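Local coordinates for uncharacterized protein Atu2452 (Agrobacterium tumefaciens, PDB 2R8B), which is of unknown function but belongs to the dienelactone hydrolase family of alpha/beta hydrolases and is probably a serine hydrolase, at residues A[120-132]-A[154-166]. Residues are numbered along the deposited sequence; the frame is centred on the assembly and turned at random.
Sequences LERATGKMADFIK and ILANVLIEQPELF
Leu-120 lays CG and CD2 against the amide end of Asn-157, each 3.8 Å from Asn-157 ND2, the two side chains approaching from opposite directions. One turn on, Thr-124 is the knob of the crossing, seated among Ile-154, Asn-157, Val-158 and Glu-161. Thr-124 CA lies 5.8 Å from Val-158 CA, where the segment axes of 120-132 and 154-161 cross at 78°. Asn-157 ND2 donates to Thr-124 OG1 over 2.7 Å, nearly straight at 168° and within its own amide plane. With chi1 at -65°, OG1 sits beside the backbone N, from where it donates in turn to Leu-120 O; the helical N-H of Thr-124 reaches that carbonyl from the other face. Thr-124 CG2 is thereby turned to Val-158 CG2 and Glu-161 CG.

From selenomethionine Met-127 onward the contact is mainly apolar, Met-127 CG lying 3.5 Å from CD1 of Ile-154, whose side chain also touches a probable nucleophile elbow. Ala-128 CB then meets Gln-162 OE1; the Gln-162 side chain bends back at chi2, and its NE2 donates to Glu-161 O from above the carbonyl plane. Ile-131 splits its branches: CG2 packs on Leu-165 CD2 at 4.0 Å, while CD1 approaches Phe-166 CZ at 3.8 Å. Both Ile-131 and Phe-166 also rest on strands 64-68 and 143-148, so the contact joins two helices over one side of the central sheet. On the exposed side, the aliphatic part of Lys-132 lies near Gln-162 and Leu-165.

Chemically, a buried relay from Asn-157 through Thr-124 to Leu-120 O fixes the Thr-124 rotation and gives this largely apolar interface a directional polar link.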
# COMPACT_ATOMS: atom_id res chain seq x y z
N LEU A 120 -10.72 -10.22 2.43
CA LEU A 120 -10.20 -8.86 2.39
C LEU A 120 -10.39 -8.11 3.69
O LEU A 120 -9.48 -7.43 4.14
CB LEU A 120 -10.81 -8.07 1.23
CG LEU A 120 -10.38 -6.60 1.16
CD1 LEU A 120 -9.02 -6.50 0.52
CD2 LEU A 120 -11.38 -5.79 0.38
N GLU A 121 -11.58 -8.24 4.29
CA GLU A 121 -11.84 -7.62 5.57
C GLU A 121 -10.95 -8.25 6.65
O GLU A 121 -10.35 -7.54 7.47
CB GLU A 121 -13.32 -7.70 5.89
CG GLU A 121 -13.69 -7.97 7.36
CD GLU A 121 -15.19 -7.69 7.62
OE1 GLU A 121 -15.54 -6.51 7.41
OE2 GLU A 121 -16.00 -8.60 8.01
N ARG A 122 -10.80 -9.58 6.60
CA ARG A 122 -9.88 -10.27 7.53
C ARG A 122 -8.47 -9.68 7.47
O ARG A 122 -7.87 -9.44 8.53
CB ARG A 122 -9.85 -11.80 7.32
CG ARG A 122 -8.89 -12.54 8.28
CD ARG A 122 -8.44 -13.91 7.77
NE ARG A 122 -7.82 -13.89 6.42
CZ ARG A 122 -6.66 -13.30 6.08
NH1 ARG A 122 -5.93 -12.62 6.97
NH2 ARG A 122 -6.20 -13.38 4.83
N ALA A 123 -7.98 -9.45 6.25
CA ALA A 123 -6.59 -9.09 5.98
C ALA A 123 -6.33 -7.63 6.29
O ALA A 123 -5.24 -7.22 6.71
CB ALA A 123 -6.24 -9.37 4.54
N THR A 124 -7.37 -6.84 6.06
CA THR A 124 -7.33 -5.41 6.36
C THR A 124 -7.20 -5.24 7.86
O THR A 124 -6.34 -4.48 8.30
CB THR A 124 -8.56 -4.71 5.76
OG1 THR A 124 -8.47 -4.83 4.34
CG2 THR A 124 -8.61 -3.24 6.15
N GLY A 125 -7.99 -5.98 8.62
CA GLY A 125 -7.89 -6.01 10.06
C GLY A 125 -6.57 -6.51 10.57
O GLY A 125 -6.10 -6.01 11.59
N LYS A 126 -5.95 -7.47 9.88
CA LYS A 126 -4.63 -8.00 10.26
C LYS A 126 -3.53 -6.96 10.01
O LYS A 126 -2.81 -6.60 10.93
CB LYS A 126 -4.33 -9.30 9.53
CG LYS A 126 -3.12 -10.09 10.01
CD LYS A 126 -3.13 -11.54 9.48
CE LYS A 126 -1.69 -12.07 9.30
NZ LYS A 126 -1.58 -13.57 9.24
N MSE A 127 -3.44 -6.45 8.78
CA MSE A 127 -2.55 -5.33 8.44
C MSE A 127 -2.60 -4.14 9.38
O MSE A 127 -1.55 -3.70 9.89
CB MSE A 127 -2.90 -4.78 7.09
CG MSE A 127 -2.00 -5.22 6.05
SE MSE A 127 -0.14 -4.74 6.28
CE MSE A 127 0.44 -6.40 5.39
N ALA A 128 -3.79 -3.59 9.60
CA ALA A 128 -3.95 -2.49 10.52
C ALA A 128 -3.22 -2.81 11.84
O ALA A 128 -2.39 -2.03 12.29
CB ALA A 128 -5.39 -2.24 10.78
N ASP A 129 -3.54 -3.96 12.44
CA ASP A 129 -3.00 -4.32 13.74
C ASP A 129 -1.49 -4.41 13.73
O ASP A 129 -0.82 -3.85 14.61
CB ASP A 129 -3.61 -5.64 14.20
CG ASP A 129 -5.03 -5.47 14.66
OD1 ASP A 129 -5.35 -4.32 15.06
OD2 ASP A 129 -5.83 -6.44 14.61
N PHE A 130 -0.99 -5.13 12.72
CA PHE A 130 0.40 -5.34 12.43
C PHE A 130 1.07 -3.98 12.37
O PHE A 130 2.01 -3.72 13.10
CB PHE A 130 0.48 -6.07 11.09
CG PHE A 130 1.87 -6.35 10.60
CD1 PHE A 130 2.63 -7.38 11.13
CD2 PHE A 130 2.40 -5.63 9.55
CE1 PHE A 130 3.91 -7.67 10.66
CE2 PHE A 130 3.68 -5.92 9.07
CZ PHE A 130 4.43 -6.93 9.64
N ILE A 131 0.56 -3.08 11.55
CA ILE A 131 1.11 -1.73 11.50
C ILE A 131 1.07 -0.99 12.87
O ILE A 131 2.12 -0.58 13.35
CB ILE A 131 0.51 -0.91 10.31
CG1 ILE A 131 1.00 -1.50 8.98
CG2 ILE A 131 0.91 0.57 10.40
CD1 ILE A 131 0.12 -1.20 7.82
N LYS A 132 -0.09 -0.83 13.51
CA LYS A 132 -0.17 -0.23 14.86
C LYS A 132 0.83 -0.83 15.88
O LYS A 132 1.40 -0.12 16.73
CB LYS A 132 -1.58 -0.36 15.46
CG LYS A 132 -2.66 0.54 14.83
CD LYS A 132 -4.00 -0.20 14.72
CE LYS A 132 -5.18 0.73 14.39
NZ LYS A 132 -5.73 1.32 15.66
N ILE A 154 -4.56 -3.92 -0.83
CA ILE A 154 -4.77 -4.11 0.61
C ILE A 154 -4.50 -2.77 1.32
O ILE A 154 -5.15 -2.38 2.31
CB ILE A 154 -3.95 -5.36 1.13
CG1 ILE A 154 -4.51 -5.98 2.43
CG2 ILE A 154 -2.47 -5.17 1.15
CD1 ILE A 154 -4.45 -5.17 3.62
N LEU A 155 -3.60 -2.00 0.73
CA LEU A 155 -3.23 -0.74 1.33
C LEU A 155 -4.35 0.26 1.11
O LEU A 155 -4.75 0.98 2.03
CB LEU A 155 -1.89 -0.28 0.77
CG LEU A 155 -1.35 1.09 1.16
CD1 LEU A 155 -1.24 1.26 2.70
CD2 LEU A 155 0.01 1.37 0.44
N ALA A 156 -4.89 0.30 -0.12
CA ALA A 156 -6.03 1.13 -0.39
C ALA A 156 -7.17 0.82 0.58
O ALA A 156 -7.71 1.74 1.19
CB ALA A 156 -6.45 0.96 -1.73
N ASN A 157 -7.53 -0.45 0.79
CA ASN A 157 -8.64 -0.78 1.72
C ASN A 157 -8.33 -0.30 3.17
O ASN A 157 -9.25 0.16 3.91
CB ASN A 157 -9.01 -2.26 1.68
CG ASN A 157 -10.43 -2.55 2.24
OD1 ASN A 157 -11.43 -2.00 1.76
ND2 ASN A 157 -10.51 -3.43 3.24
N VAL A 158 -7.06 -0.35 3.58
CA VAL A 158 -6.73 0.21 4.89
C VAL A 158 -7.01 1.71 4.93
O VAL A 158 -7.67 2.19 5.85
CB VAL A 158 -5.31 -0.03 5.32
CG1 VAL A 158 -5.14 0.61 6.68
CG2 VAL A 158 -4.96 -1.53 5.40
N LEU A 159 -6.54 2.45 3.92
CA LEU A 159 -6.89 3.87 3.75
C LEU A 159 -8.37 4.15 3.89
O LEU A 159 -8.77 5.22 4.38
CB LEU A 159 -6.46 4.34 2.37
CG LEU A 159 -4.96 4.21 2.14
CD1 LEU A 159 -4.58 4.72 0.75
CD2 LEU A 159 -4.12 4.90 3.22
N ILE A 160 -9.19 3.20 3.42
CA ILE A 160 -10.65 3.29 3.51
C ILE A 160 -11.22 2.92 4.87
O ILE A 160 -12.17 3.56 5.33
CB ILE A 160 -11.29 2.43 2.44
CG1 ILE A 160 -11.15 3.11 1.07
CG2 ILE A 160 -12.74 2.21 2.72
CD1 ILE A 160 -11.07 2.13 -0.09
N GLU A 161 -10.69 1.87 5.50
CA GLU A 161 -11.33 1.35 6.71
C GLU A 161 -10.76 2.00 7.98
O GLU A 161 -11.44 2.09 9.01
CB GLU A 161 -11.18 -0.16 6.79
CG GLU A 161 -11.78 -0.90 5.61
CD GLU A 161 -13.30 -1.07 5.74
OE1 GLU A 161 -14.04 -0.92 4.73
OE2 GLU A 161 -13.76 -1.37 6.85
N GLN A 162 -9.51 2.44 7.89
CA GLN A 162 -8.83 3.13 8.99
C GLN A 162 -8.36 4.43 8.43
O GLN A 162 -7.15 4.64 8.25
CB GLN A 162 -7.60 2.35 9.41
CG GLN A 162 -7.79 0.86 9.43
CD GLN A 162 -8.43 0.40 10.72
OE1 GLN A 162 -7.79 -0.28 11.52
NE2 GLN A 162 -9.67 0.79 10.95
N PRO A 163 -9.32 5.31 8.11
CA PRO A 163 -8.88 6.44 7.31
C PRO A 163 -7.81 7.29 8.04
O PRO A 163 -7.08 8.05 7.41
CB PRO A 163 -10.20 7.21 7.04
CG PRO A 163 -11.12 6.78 8.15
CD PRO A 163 -10.76 5.36 8.43
N GLU A 164 -7.67 7.10 9.35
CA GLU A 164 -6.81 7.96 10.12
C GLU A 164 -5.46 7.35 10.49
O GLU A 164 -4.65 7.96 11.21
CB GLU A 164 -7.56 8.52 11.34
CG GLU A 164 -8.32 9.79 10.94
CD GLU A 164 -8.91 10.62 12.11
OE1 GLU A 164 -8.41 10.49 13.26
OE2 GLU A 164 -9.85 11.43 11.87
N LEU A 165 -5.19 6.15 9.98
CA LEU A 165 -3.88 5.53 10.24
C LEU A 165 -2.71 6.11 9.42
O LEU A 165 -1.73 6.51 9.97
CB LEU A 165 -3.97 4.01 10.15
CG LEU A 165 -2.66 3.28 10.35
CD1 LEU A 165 -2.13 3.49 11.77
CD2 LEU A 165 -2.85 1.80 10.06
N PHE A 166 -2.83 6.19 8.11
CA PHE A 166 -1.74 6.62 7.24
C PHE A 166 -1.59 8.11 7.02
O PHE A 166 -2.58 8.83 6.85
CB PHE A 166 -1.86 5.96 5.88
CG PHE A 166 -1.28 4.59 5.84
CD1 PHE A 166 -2.03 3.49 6.30
CD2 PHE A 166 0.02 4.38 5.37
CE1 PHE A 166 -1.48 2.18 6.28
CE2 PHE A 166 0.57 3.09 5.37
CZ PHE A 166 -0.18 1.99 5.83